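Side-chain contacts in ABC transporter ATP-binding/permease protein Rv1747 (Mycobacterium tuberculosis, PDB 6CCD), which takes part in moving an unknown substrate across the membrane, the chain here being its first FHA domain, a phosphothreonine-binding module of the regulatory region: residues L49-D54 with L97-G102; P77-D80 with A84-V87; R19-G24 with A35-A40. All coordinates share one frame; numbering follows the deposited sequence.

Contact 1 (L49-D54 with L97-G102); sequences LLLRFD and LDFEVG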
ATOM      1  N   LEU A  49       2.705   5.645  -1.203  1.00 12.83           N
ATOM      2  CA  LEU A  49       1.768   5.312  -0.131  1.00 10.97           C
ATOM      3  C   LEU A  49       2.460   5.213   1.215  1.00 14.32           C
ATOM      4  O   LEU A  49       3.622   4.815   1.281  1.00 14.27           O
ATOM      5  CB  LEU A  49       1.089   3.968  -0.381  1.00 12.13           C
ATOM      6  CG  LEU A  49       0.303   3.733  -1.656  1.00 11.36           C
ATOM      7  CD1 LEU A  49      -0.291   2.342  -1.560  1.00 12.23           C
ATOM      8  CD2 LEU A  49      -0.804   4.802  -1.820  1.00  9.37           C
ATOM      9  N   LEU A  50       1.726   5.526   2.281  1.00 12.97           N
ATOM     10  CA  LEU A  50       2.119   5.125   3.629  1.00 12.12           C
ATOM     11  C   LEU A  50       1.172   4.044   4.096  1.00 11.99           C
ATOM     12  O   LEU A  50      -0.043   4.200   3.980  1.00 14.84           O
ATOM     13  CB  LEU A  50       2.087   6.314   4.594  1.00 12.06           C
ATOM     14  CG  LEU A  50       3.030   7.447   4.185  1.00 14.46           C
ATOM     15  CD1 LEU A  50       2.881   8.626   5.135  1.00 18.60           C
ATOM     16  CD2 LEU A  50       4.469   6.939   4.162  1.00 17.15           C
ATOM     17  N   LEU A  51       1.707   2.951   4.632  1.00 13.01           N
ATOM     18  CA  LEU A  51       0.852   1.942   5.260  1.00 12.01           C
ATOM     19  C   LEU A  51       1.038   2.017   6.764  1.00 16.16           C
ATOM     20  O   LEU A  51       2.160   2.135   7.229  1.00 14.65           O
ATOM     21  CB  LEU A  51       1.190   0.528   4.768  1.00 15.79           C
ATOM     22  CG  LEU A  51       1.416   0.383   3.261  1.00 13.96           C
ATOM     23  CD1 LEU A  51       1.784  -1.059   2.903  1.00 13.75           C
ATOM     24  CD2 LEU A  51       0.163   0.828   2.488  1.00 13.37           C
ATOM     25  N   ARG A  52      -0.040   1.935   7.532  1.00 13.16           N
ATOM     26  CA  ARG A  52       0.122   2.023   8.983  1.00 15.29           C
ATOM     27  C   ARG A  52      -1.085   1.481   9.705  1.00 14.27           C
ATOM     28  O   ARG A  52      -2.178   1.397   9.141  1.00 15.76           O
ATOM     29  CB  ARG A  52       0.379   3.466   9.421  1.00 14.67           C
ATOM     30  CG  ARG A  52      -0.858   4.368   9.330  1.00 14.63           C
ATOM     31  CD  ARG A  52      -0.481   5.859   9.383  1.00 19.72           C
ATOM     32  NE  ARG A  52       0.301   6.262  10.560  1.00 18.83           N
ATOM     33  CZ  ARG A  52      -0.194   6.913  11.609  1.00 23.15           C
ATOM     34  NH1 ARG A  52      -1.478   7.228  11.650  1.00 20.54           N
ATOM     35  NH2 ARG A  52       0.602   7.259  12.613  1.00 26.13           N
ATOM     36  N   PHE A  53      -0.865   1.071  10.951  1.00 14.45           N
ATOM     37  CA  PHE A  53      -1.939   0.556  11.793  1.00 16.43           C
ATOM     38  C   PHE A  53      -2.421   1.691  12.685  1.00 17.56           C
ATOM     39  O   PHE A  53      -1.662   2.217  13.497  1.00 18.39           O
ATOM     40  CB  PHE A  53      -1.456  -0.631  12.629  1.00 17.78           C
ATOM     41  CG  PHE A  53      -2.557  -1.353  13.354  1.00 18.83           C
ATOM     42  CD1 PHE A  53      -3.315  -2.309  12.706  1.00 21.09           C
ATOM     43  CD2 PHE A  53      -2.829  -1.070  14.684  1.00 22.97           C
ATOM     44  CE1 PHE A  53      -4.339  -2.971  13.365  1.00 20.98           C
ATOM     45  CE2 PHE A  53      -3.848  -1.725  15.345  1.00 24.52           C
ATOM     46  CZ  PHE A  53      -4.599  -2.677  14.686  1.00 19.83           C
ATOM     47  N   ASP A  54      -3.682   2.069  12.528  1.00 17.56           N
ATOM     48  CA  ASP A  54      -4.205   3.249  13.199  1.00 19.02           C
ATOM     49  C   ASP A  54      -5.664   3.042  13.608  1.00 18.11           C
ATOM     50  O   ASP A  54      -6.490   2.610  12.797  1.00 18.39           O
ATOM     51  CB  ASP A  54      -4.084   4.475  12.288  1.00 17.63           C
ATOM     52  CG  ASP A  54      -4.479   5.764  12.995  1.00 19.46           C
ATOM     53  OD1 ASP A  54      -3.999   5.995  14.123  1.00 23.46           O
ATOM     54  OD2 ASP A  54      -5.270   6.537  12.429  1.00 23.32           O
ATOM     55  N   LEU A  97      -1.325  -3.911  -5.721  1.00 16.61           N
ATOM     56  CA  LEU A  97      -0.881  -4.363  -4.403  1.00 19.70           C
ATOM     57  C   LEU A  97      -1.964  -5.235  -3.767  1.00 17.49           C
ATOM     58  O   LEU A  97      -3.127  -4.852  -3.727  1.00 18.21           O
ATOM     59  CB  LEU A  97      -0.572  -3.170  -3.484  1.00 16.10           C
ATOM     60  CG  LEU A  97       0.386  -2.107  -4.006  1.00 19.90           C
ATOM     61  CD1 LEU A  97       0.384  -0.916  -3.047  1.00 19.37           C
ATOM     62  CD2 LEU A  97       1.794  -2.661  -4.200  1.00 18.25           C
ATOM     63  N   ASP A  98      -1.577  -6.405  -3.281  1.00 17.88           N
ATOM     64  CA  ASP A  98      -2.488  -7.279  -2.561  1.00 18.18           C
ATOM     65  C   ASP A  98      -2.166  -7.218  -1.078  1.00 21.90           C
ATOM     66  O   ASP A  98      -1.031  -7.472  -0.681  1.00 21.52           O
ATOM     67  CB  ASP A  98      -2.382  -8.721  -3.059  1.00 19.77           C
ATOM     68  CG  ASP A  98      -3.020  -8.916  -4.414  1.00 31.10           C
ATOM     69  OD1 ASP A  98      -4.109  -8.350  -4.631  1.00 26.82           O
ATOM     70  OD2 ASP A  98      -2.440  -9.634  -5.260  1.00 33.83           O
ATOM     71  N   PHE A  99      -3.163  -6.880  -0.267  1.00 19.19           N
ATOM     72  CA  PHE A  99      -2.972  -6.782   1.176  1.00 22.02           C
ATOM     73  C   PHE A  99      -3.596  -7.973   1.871  1.00 27.71           C
ATOM     74  O   PHE A  99      -4.686  -8.409   1.508  1.00 28.73           O
ATOM     75  CB  PHE A  99      -3.593  -5.498   1.731  1.00 20.66           C
ATOM     76  CG  PHE A  99      -3.004  -4.241   1.178  1.00 19.74           C
ATOM     77  CD1 PHE A  99      -1.653  -3.979   1.310  1.00 17.96           C
ATOM     78  CD2 PHE A  99      -3.808  -3.298   0.560  1.00 19.57           C
ATOM     79  CE1 PHE A  99      -1.108  -2.816   0.817  1.00 21.09           C
ATOM     80  CE2 PHE A  99      -3.270  -2.131   0.075  1.00 19.95           C
ATOM     81  CZ  PHE A  99      -1.920  -1.889   0.197  1.00 20.57           C
ATOM     82  N   GLU A 100      -2.922  -8.501   2.884  1.00 26.36           N
ATOM     83  CA  GLU A 100      -3.546  -9.557   3.668  1.00 22.31           C
ATOM     84  C   GLU A 100      -3.232  -9.343   5.139  1.00 21.74           C
ATOM     85  O   GLU A 100      -2.091  -9.090   5.505  1.00 22.23           O
ATOM     86  CB  GLU A 100      -3.080 -10.924   3.172  1.00 27.77           C
ATOM     87  CG  GLU A 100      -3.050 -12.022   4.207  1.00 42.37           C
ATOM     88  CD  GLU A 100      -2.535 -13.325   3.619  1.00 61.47           C
ATOM     89  OE1 GLU A 100      -3.003 -13.685   2.515  1.00 65.10           O
ATOM     90  OE2 GLU A 100      -1.671 -13.984   4.247  1.00 57.57           O
ATOM     91  N   VAL A 101      -4.262  -9.402   5.972  1.00 24.26           N
ATOM     92  CA  VAL A 101      -4.110  -9.125   7.394  1.00 24.02           C
ATOM     93  C   VAL A 101      -4.043 -10.416   8.196  1.00 27.10           C
ATOM     94  O   VAL A 101      -4.915 -11.271   8.052  1.00 27.58           O
ATOM     95  CB  VAL A 101      -5.277  -8.288   7.931  1.00 28.07           C
ATOM     96  CG1 VAL A 101      -5.072  -8.001   9.397  1.00 24.93           C
ATOM     97  CG2 VAL A 101      -5.417  -6.987   7.143  1.00 27.39           C
ATOM     98  N   GLY A 102      -3.026 -10.555   9.045  1.00 23.13           N
ATOM     99  CA  GLY A 102      -2.919 -11.725   9.901  1.00 27.72           C
ATOM    100  C   GLY A 102      -2.081 -12.823   9.270  1.00 34.68           C
ATOM    101  O   GLY A 102      -1.702 -12.726   8.107  1.00 36.94           O
TER

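Contact 2 (P77-D80 with A84-V87); sequences PVVD and AQRV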
ATOM      1  N   PRO A  77      -8.263   8.732  -1.237  1.00 15.87           N
ATOM      2  CA  PRO A  77      -7.090   9.151  -0.455  1.00 16.86           C
ATOM      3  C   PRO A  77      -6.634   8.099   0.537  1.00 16.20           C
ATOM      4  O   PRO A  77      -5.506   8.153   1.017  1.00 12.97           O
ATOM      5  CB  PRO A  77      -7.581  10.401   0.293  1.00 17.13           C
ATOM      6  CG  PRO A  77      -9.062  10.193   0.437  1.00 16.44           C
ATOM      7  CD  PRO A  77      -9.500   9.413  -0.794  1.00 17.33           C
ATOM      8  N   VAL A  78      -7.508   7.163   0.863  1.00 14.79           N
ATOM      9  CA  VAL A  78      -7.156   6.158   1.859  1.00 16.67           C
ATOM     10  C   VAL A  78      -7.946   4.884   1.581  1.00 19.94           C
ATOM     11  O   VAL A  78      -9.081   4.942   1.087  1.00 15.27           O
ATOM     12  CB  VAL A  78      -7.414   6.675   3.315  1.00 17.74           C
ATOM     13  CG1 VAL A  78      -8.890   6.964   3.555  1.00 16.60           C
ATOM     14  CG2 VAL A  78      -6.888   5.688   4.346  1.00 15.85           C
ATOM     15  N   VAL A  79      -7.332   3.736   1.849  1.00 13.64           N
ATOM     16  CA  VAL A  79      -8.063   2.470   1.796  1.00 19.05           C
ATOM     17  C   VAL A  79      -7.986   1.781   3.152  1.00 17.74           C
ATOM     18  O   VAL A  79      -6.895   1.598   3.700  1.00 15.62           O
ATOM     19  CB  VAL A  79      -7.516   1.526   0.690  1.00 19.45           C
ATOM     20  CG1 VAL A  79      -8.088   0.119   0.838  1.00 17.91           C
ATOM     21  CG2 VAL A  79      -7.819   2.093  -0.690  1.00 16.66           C
ATOM     22  N   ASP A  80      -9.144   1.420   3.702  1.00 15.26           N
ATOM     23  CA  ASP A  80      -9.187   0.667   4.950  1.00 17.46           C
ATOM     24  C   ASP A  80      -9.013  -0.824   4.636  1.00 23.91           C
ATOM     25  O   ASP A  80      -9.694  -1.377   3.770  1.00 20.65           O
ATOM     26  CB  ASP A  80     -10.498   0.920   5.717  1.00 20.00           C
ATOM     27  CG  ASP A  80     -10.643   2.373   6.179  1.00 29.36           C
ATOM     28  OD1 ASP A  80      -9.844   2.836   7.023  1.00 23.50           O
ATOM     29  OD2 ASP A  80     -11.568   3.059   5.698  1.00 30.96           O
ATOM     30  N   ALA A  84      -8.691  -8.453   3.716  1.00 36.90           N
ATOM     31  CA  ALA A  84      -7.942  -8.639   2.486  1.00 41.92           C
ATOM     32  C   ALA A  84      -8.423  -7.629   1.461  1.00 38.62           C
ATOM     33  O   ALA A  84      -9.578  -7.204   1.491  1.00 34.58           O
ATOM     34  CB  ALA A  84      -8.096 -10.049   1.971  1.00 29.24           C
ATOM     35  N   GLN A  85      -7.538  -7.245   0.553  1.00 32.90           N
ATOM     36  CA  GLN A  85      -7.822  -6.119  -0.312  1.00 26.50           C
ATOM     37  C   GLN A  85      -6.807  -6.041  -1.446  1.00 23.50           C
ATOM     38  O   GLN A  85      -5.615  -6.232  -1.230  1.00 24.49           O
ATOM     39  CB  GLN A  85      -7.812  -4.827   0.511  1.00 33.44           C
ATOM     40  CG  GLN A  85      -8.391  -3.640  -0.191  1.00 32.68           C
ATOM     41  CD  GLN A  85      -9.864  -3.809  -0.450  1.00 39.01           C
ATOM     42  OE1 GLN A  85     -10.265  -4.302  -1.503  1.00 43.34           O
ATOM     43  NE2 GLN A  85     -10.683  -3.405   0.513  1.00 45.25           N
ATOM     44  N   ARG A  86      -7.281  -5.781  -2.657  1.00 18.76           N
ATOM     45  CA  ARG A  86      -6.383  -5.461  -3.750  1.00 22.40           C
ATOM     46  C   ARG A  86      -6.582  -4.009  -4.144  1.00 19.30           C
ATOM     47  O   ARG A  86      -7.719  -3.568  -4.298  1.00 19.25           O
ATOM     48  CB  ARG A  86      -6.630  -6.364  -4.953  1.00 19.26           C
ATOM     49  CG  ARG A  86      -5.934  -5.885  -6.214  1.00 19.95           C
ATOM     50  CD  ARG A  86      -6.117  -6.863  -7.369  1.00 28.72           C
ATOM     51  NE  ARG A  86      -4.854  -7.510  -7.693  1.00 39.79           N
ATOM     52  CZ  ARG A  86      -4.734  -8.763  -8.108  1.00 45.77           C
ATOM     53  NH1 ARG A  86      -5.812  -9.524  -8.262  1.00 49.80           N
ATOM     54  NH2 ARG A  86      -3.529  -9.254  -8.366  1.00 48.53           N
ATOM     55  N   VAL A  87      -5.487  -3.269  -4.304  1.00 13.53           N
ATOM     56  CA  VAL A  87      -5.578  -1.905  -4.797  1.00 14.82           C
ATOM     57  C   VAL A  87      -4.652  -1.739  -5.994  1.00 16.41           C
ATOM     58  O   VAL A  87      -3.808  -2.607  -6.268  1.00 17.43           O
ATOM     59  CB  VAL A  87      -5.201  -0.866  -3.714  1.00 17.10           C
ATOM     60  CG1 VAL A  87      -6.093  -1.006  -2.492  1.00 16.58           C
ATOM     61  CG2 VAL A  87      -3.716  -0.993  -3.339  1.00 16.37           C
TER

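Contact 3 (R19-G24 with A35-A40); sequences RTFAAG and ADVRVA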
ATOM      1  N   ARG A  19       6.260  -8.849   1.499  1.00 18.15           N
ATOM      2  CA  ARG A  19       6.864  -8.256   2.680  1.00 14.25           C
ATOM      3  C   ARG A  19       5.804  -8.281   3.769  1.00 19.57           C
ATOM      4  O   ARG A  19       4.615  -8.201   3.477  1.00 22.09           O
ATOM      5  CB  ARG A  19       7.346  -6.830   2.426  1.00 21.58           C
ATOM      6  CG  ARG A  19       8.469  -6.712   1.419  1.00 22.30           C
ATOM      7  CD  ARG A  19       9.749  -7.346   1.941  1.00 24.41           C
ATOM      8  NE  ARG A  19      10.847  -7.169   0.998  1.00 27.65           N
ATOM      9  CZ  ARG A  19      11.031  -7.918  -0.086  1.00 25.48           C
ATOM     10  NH1 ARG A  19      10.187  -8.901  -0.378  1.00 22.06           N
ATOM     11  NH2 ARG A  19      12.066  -7.679  -0.881  1.00 28.32           N
ATOM     12  N   THR A  20       6.226  -8.394   5.020  1.00 16.76           N
ATOM     13  CA  THR A  20       5.276  -8.501   6.121  1.00 18.61           C
ATOM     14  C   THR A  20       5.673  -7.517   7.180  1.00 17.71           C
ATOM     15  O   THR A  20       6.834  -7.478   7.573  1.00 17.62           O
ATOM     16  CB  THR A  20       5.230  -9.914   6.712  1.00 20.11           C
ATOM     17  OG1 THR A  20       4.847 -10.817   5.681  1.00 23.26           O
ATOM     18  CG2 THR A  20       4.195  -9.996   7.832  1.00 17.48           C
ATOM     19  N   PHE A  21       4.709  -6.706   7.616  1.00 14.24           N
ATOM     20  CA  PHE A  21       4.982  -5.582   8.496  1.00 16.26           C
ATOM     21  C   PHE A  21       4.194  -5.663   9.795  1.00 16.66           C
ATOM     22  O   PHE A  21       3.036  -6.092   9.817  1.00 16.32           O
ATOM     23  CB  PHE A  21       4.674  -4.257   7.783  1.00 15.39           C
ATOM     24  CG  PHE A  21       5.415  -4.095   6.481  1.00 14.82           C
ATOM     25  CD1 PHE A  21       6.743  -3.703   6.472  1.00 15.90           C
ATOM     26  CD2 PHE A  21       4.789  -4.366   5.274  1.00 17.13           C
ATOM     27  CE1 PHE A  21       7.439  -3.574   5.282  1.00 19.04           C
ATOM     28  CE2 PHE A  21       5.475  -4.242   4.078  1.00 15.38           C
ATOM     29  CZ  PHE A  21       6.801  -3.844   4.081  1.00 18.66           C
ATOM     30  N   ALA A  22       4.832  -5.228  10.873  1.00 18.78           N
ATOM     31  CA  ALA A  22       4.184  -5.145  12.175  1.00 20.16           C
ATOM     32  C   ALA A  22       3.659  -3.739  12.424  1.00 16.88           C
ATOM     33  O   ALA A  22       4.223  -2.759  11.935  1.00 16.86           O
ATOM     34  CB  ALA A  22       5.155  -5.536  13.269  1.00 20.33           C
ATOM     35  N   ALA A  23       2.591  -3.641  13.200  1.00 17.69           N
ATOM     36  CA  ALA A  23       2.067  -2.338  13.608  1.00 19.53           C
ATOM     37  C   ALA A  23       3.130  -1.535  14.357  1.00 24.63           C
ATOM     38  O   ALA A  23       3.943  -2.109  15.078  1.00 25.46           O
ATOM     39  CB  ALA A  23       0.828  -2.526  14.469  1.00 20.40           C
ATOM     40  N   GLY A  24       3.152  -0.217  14.172  1.00 25.75           N
ATOM     41  CA  GLY A  24       4.004   0.625  14.996  1.00 24.40           C
ATOM     42  C   GLY A  24       4.893   1.623  14.278  1.00 29.74           C
ATOM     43  O   GLY A  24       5.294   2.624  14.860  1.00 27.53           O
ATOM     44  N   ALA A  35      12.479   2.443  -0.539  1.00 17.78           N
ATOM     45  CA  ALA A  35      11.109   2.156  -0.106  1.00 18.14           C
ATOM     46  C   ALA A  35      11.001   0.754   0.501  1.00 16.81           C
ATOM     47  O   ALA A  35      11.712  -0.162   0.093  1.00 16.96           O
ATOM     48  CB  ALA A  35      10.127   2.308  -1.281  1.00 16.35           C
ATOM     49  N   ASP A  36      10.123   0.589   1.487  1.00 13.91           N
ATOM     50  CA  ASP A  36       9.877  -0.721   2.077  1.00 15.98           C
ATOM     51  C   ASP A  36       9.264  -1.683   1.078  1.00 19.58           C
ATOM     52  O   ASP A  36       9.532  -2.881   1.104  1.00 16.30           O
ATOM     53  CB  ASP A  36       8.969  -0.592   3.292  1.00 19.79           C
ATOM     54  CG  ASP A  36       9.584   0.271   4.378  1.00 23.55           C
ATOM     55  OD1 ASP A  36      10.574  -0.174   5.003  1.00 21.43           O
ATOM     56  OD2 ASP A  36       9.086   1.389   4.597  1.00 20.30           O
ATOM     57  N   VAL A  37       8.421  -1.144   0.208  1.00 16.28           N
ATOM     58  CA  VAL A  37       7.840  -1.889  -0.906  1.00 14.31           C
ATOM     59  C   VAL A  37       8.151  -1.072  -2.147  1.00 16.87           C
ATOM     60  O   VAL A  37       7.533  -0.040  -2.368  1.00 13.10           O
ATOM     61  CB  VAL A  37       6.311  -2.083  -0.752  1.00 15.66           C
ATOM     62  CG1 VAL A  37       5.733  -2.787  -1.959  1.00 16.05           C
ATOM     63  CG2 VAL A  37       5.972  -2.864   0.532  1.00 16.39           C
ATOM     64  N   ARG A  38       9.133  -1.506  -2.929  1.00 13.65           N
ATOM     65  CA  ARG A  38       9.601  -0.728  -4.067  1.00 12.87           C
ATOM     66  C   ARG A  38       8.834  -1.106  -5.328  1.00 12.64           C
ATOM     67  O   ARG A  38       8.764  -2.278  -5.694  1.00 17.21           O
ATOM     68  CB  ARG A  38      11.108  -0.939  -4.294  1.00 19.28           C
ATOM     69  CG  ARG A  38      11.658  -0.223  -5.531  1.00 18.34           C
ATOM     70  CD  ARG A  38      12.933  -0.907  -6.068  1.00 24.91           C
ATOM     71  NE  ARG A  38      13.426  -0.280  -7.301  1.00 18.28           N
ATOM     72  CZ  ARG A  38      14.499  -0.688  -7.970  1.00 28.64           C
ATOM     73  NH1 ARG A  38      15.181  -1.745  -7.548  1.00 22.97           N
ATOM     74  NH2 ARG A  38      14.888  -0.052  -9.065  1.00 23.09           N
ATOM     75  N   VAL A  39       8.258  -0.099  -5.969  1.00 14.83           N
ATOM     76  CA  VAL A  39       7.511  -0.268  -7.210  1.00 15.16           C
ATOM     77  C   VAL A  39       8.114   0.718  -8.204  1.00 18.39           C
ATOM     78  O   VAL A  39       7.974   1.921  -8.029  1.00 13.25           O
ATOM     79  CB  VAL A  39       6.008   0.006  -7.017  1.00 16.19           C
ATOM     80  CG1 VAL A  39       5.253  -0.140  -8.336  1.00 18.43           C
ATOM     81  CG2 VAL A  39       5.413  -0.922  -5.941  1.00 15.87           C
ATOM     82  N   ALA A  40       8.803   0.209  -9.225  1.00 13.54           N
ATOM     83  CA  ALA A  40       9.657   1.057 -10.062  1.00 17.55           C
ATOM     84  C   ALA A  40       8.934   1.760 -11.217  1.00 16.26           C
ATOM     85  O   ALA A  40       9.511   2.632 -11.860  1.00 16.22           O
ATOM     86  CB  ALA A  40      10.834   0.221 -10.626  1.00 16.35           C
TER

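Contact 1 (L49-D54 with L97-G102)
Leu-49, Leu-51, Leu-97 and Phe-99 all hold CG opposite their own carbonyl carbon, with chi1 -57° at Leu-49 and -61° at Phe-99, and this carries their ends across the interior of an FHA beta-sandwich. Strand 49-54 is a middle strand of the mixed sheet and strand 96-101 a middle strand of the antiparallel one, so the contact spans the two layers near the centre of the domain. The two strands run in roughly the same direction, with the CA atoms of Leu-51 and Phe-99 10.4 Å apart; that gap is bridged by side chains alone, without a hydrogen bond between the segments.

Two pairs do the work. Leu-49 and Leu-97 reach for each other tip to tip, and their single close approach is CD1 of Leu-49 to CD1 of Leu-97 at 3.6 Å. Two residues further along each strand, Leu-51 meets Phe-99 at a slant and sets both of its methyls against the CE1-CZ end of the ring. Because two neighbouring ring atoms are touched by two different methyls, the leucine follows the contour of the ring end instead of pressing on one point.

All four residues are buried, and the surrounding strands complete their packing: Leu-51 also touches Val-27 and Val-29 beside it and Leu-10 and Val-12 in the other sheet, while Phe-99 reaches Ala-60. On the outer face of strand 49-54, Arg-52 pairs through NE with OD1 of Asp-26, well apart from this apolar layer. At the ring end, CD1 of Leu-51 lies 4.0 Å from CE1 of Phe-99, and its CD2 lies 4.1 Å from CZ of the same ring.

Contact 2 (P77-D80 with A84-V87)
Val-79 and Val-87 lie alongside each other, pointing opposite ways, and Gln-85 comes in across Val-79 at a slant; these three side chains define the contact. The strands behind them, 78-81 and 84-89, are joined by a short turn but belong to different sheets of the sandwich. Their segments run nearly antiparallel, at 155°, with axes 9.1 Å apart at closest approach. The connection is therefore a beta-arch rather than a hairpin: the strands face each other through side chains, and their backbone hydrogen bonds go to other neighbours, Val-79 to Ala-60 and Val-87 to Leu-97.

Val-79 presents both branches. Its CG1 and CG2 both face one methyl of the other valine, CG1 of Val-87, which is 4.0 Å from CG2 of Val-79 and just as far from CG1. The CG1 branch of Val-79 also meets Gln-85, whose CG comes within 3.9 Å of it. Gln-85 bends at chi2 (66°), and the bend turns its amide aside, leaving the CG methylene as the part laid against the valine. The amide nitrogen NE2 ends 4.0 Å from the backbone O of Asp-80, a proximity that is not a hydrogen bond.

Strand 69-71 flanks the group, with Leu-69 touching both valines and Leu-71 touching Val-79 and Gln-85. Val-87 continues inward to Leu-97 and Phe-99, so burial deepens from the glutamine toward the valines.

Chemically this is a mainly aliphatic contact, with only the loose approach of NE2 to the Asp-80 oxygen involving polar atoms. With no hydrogen bond or charge pair across the gap, the fit depends on the shapes of the branched valines and on their burial, while Gln-85 stays partly exposed.

Contact 3 (R19-G24 with A35-A40)
Phe-21 is the side chain to follow here, since it meets both Asp-36 and Val-37 across the gap. From CB the chain turns with CG beside the backbone N (chi1 -56°), sending the ring toward segment 35-40. The near part of the ring makes no close approach to that segment; the far end makes all of them. CE1 comes within 3.9 Å of CB of Asp-36. CZ, at the tip, meets two neighbours, touching that same CB and also CG2 of Val-37, which is 3.8 Å from CZ of Phe-21. CE2, on the other flank, meets the same valine methyl. Both partners come at the ring obliquely.

The Asp-36 carboxylate is turned 75° from the ring plane and spends its polarity on strand 27-30: OD2 accepts a hydrogen bond from N of Val-28. What it offers Phe-21 is thus its methylene. Arg-19, itself exposed, adds its aliphatic part, with CG 4.0 Å from the backbone O of Asp-36. On the inner side, Val-12 and Val-27 also touch Phe-21.

Strands 17-21 and 37-38 are edge strands of the two sheets, and an aromatic ring closing the apolar layer between them here forms one lateral margin of the FHA beta-sandwich.

In the fold
From the N terminus, contact 3 comes first: its segments 19-24 and 35-40 close a loop that includes strand 27-30, joining edge strands of the two sheets. The chain then enters strand 49-54, which opens contact 1, the longest closure, completed only at 97-102 in the last strand. Within that span contact 2 forms a short arch between 77-80 and 84-87. None of the loops cross. Contacts 2 and 3 lie on opposite sides of the chain's centre, their centres about 15 Å apart, with contact 1 adjoining both: strands 84-89 and 96-101 pair directly, and Phe-53 packs on Ala-23. Together they tie the sheets at three places across the sandwich.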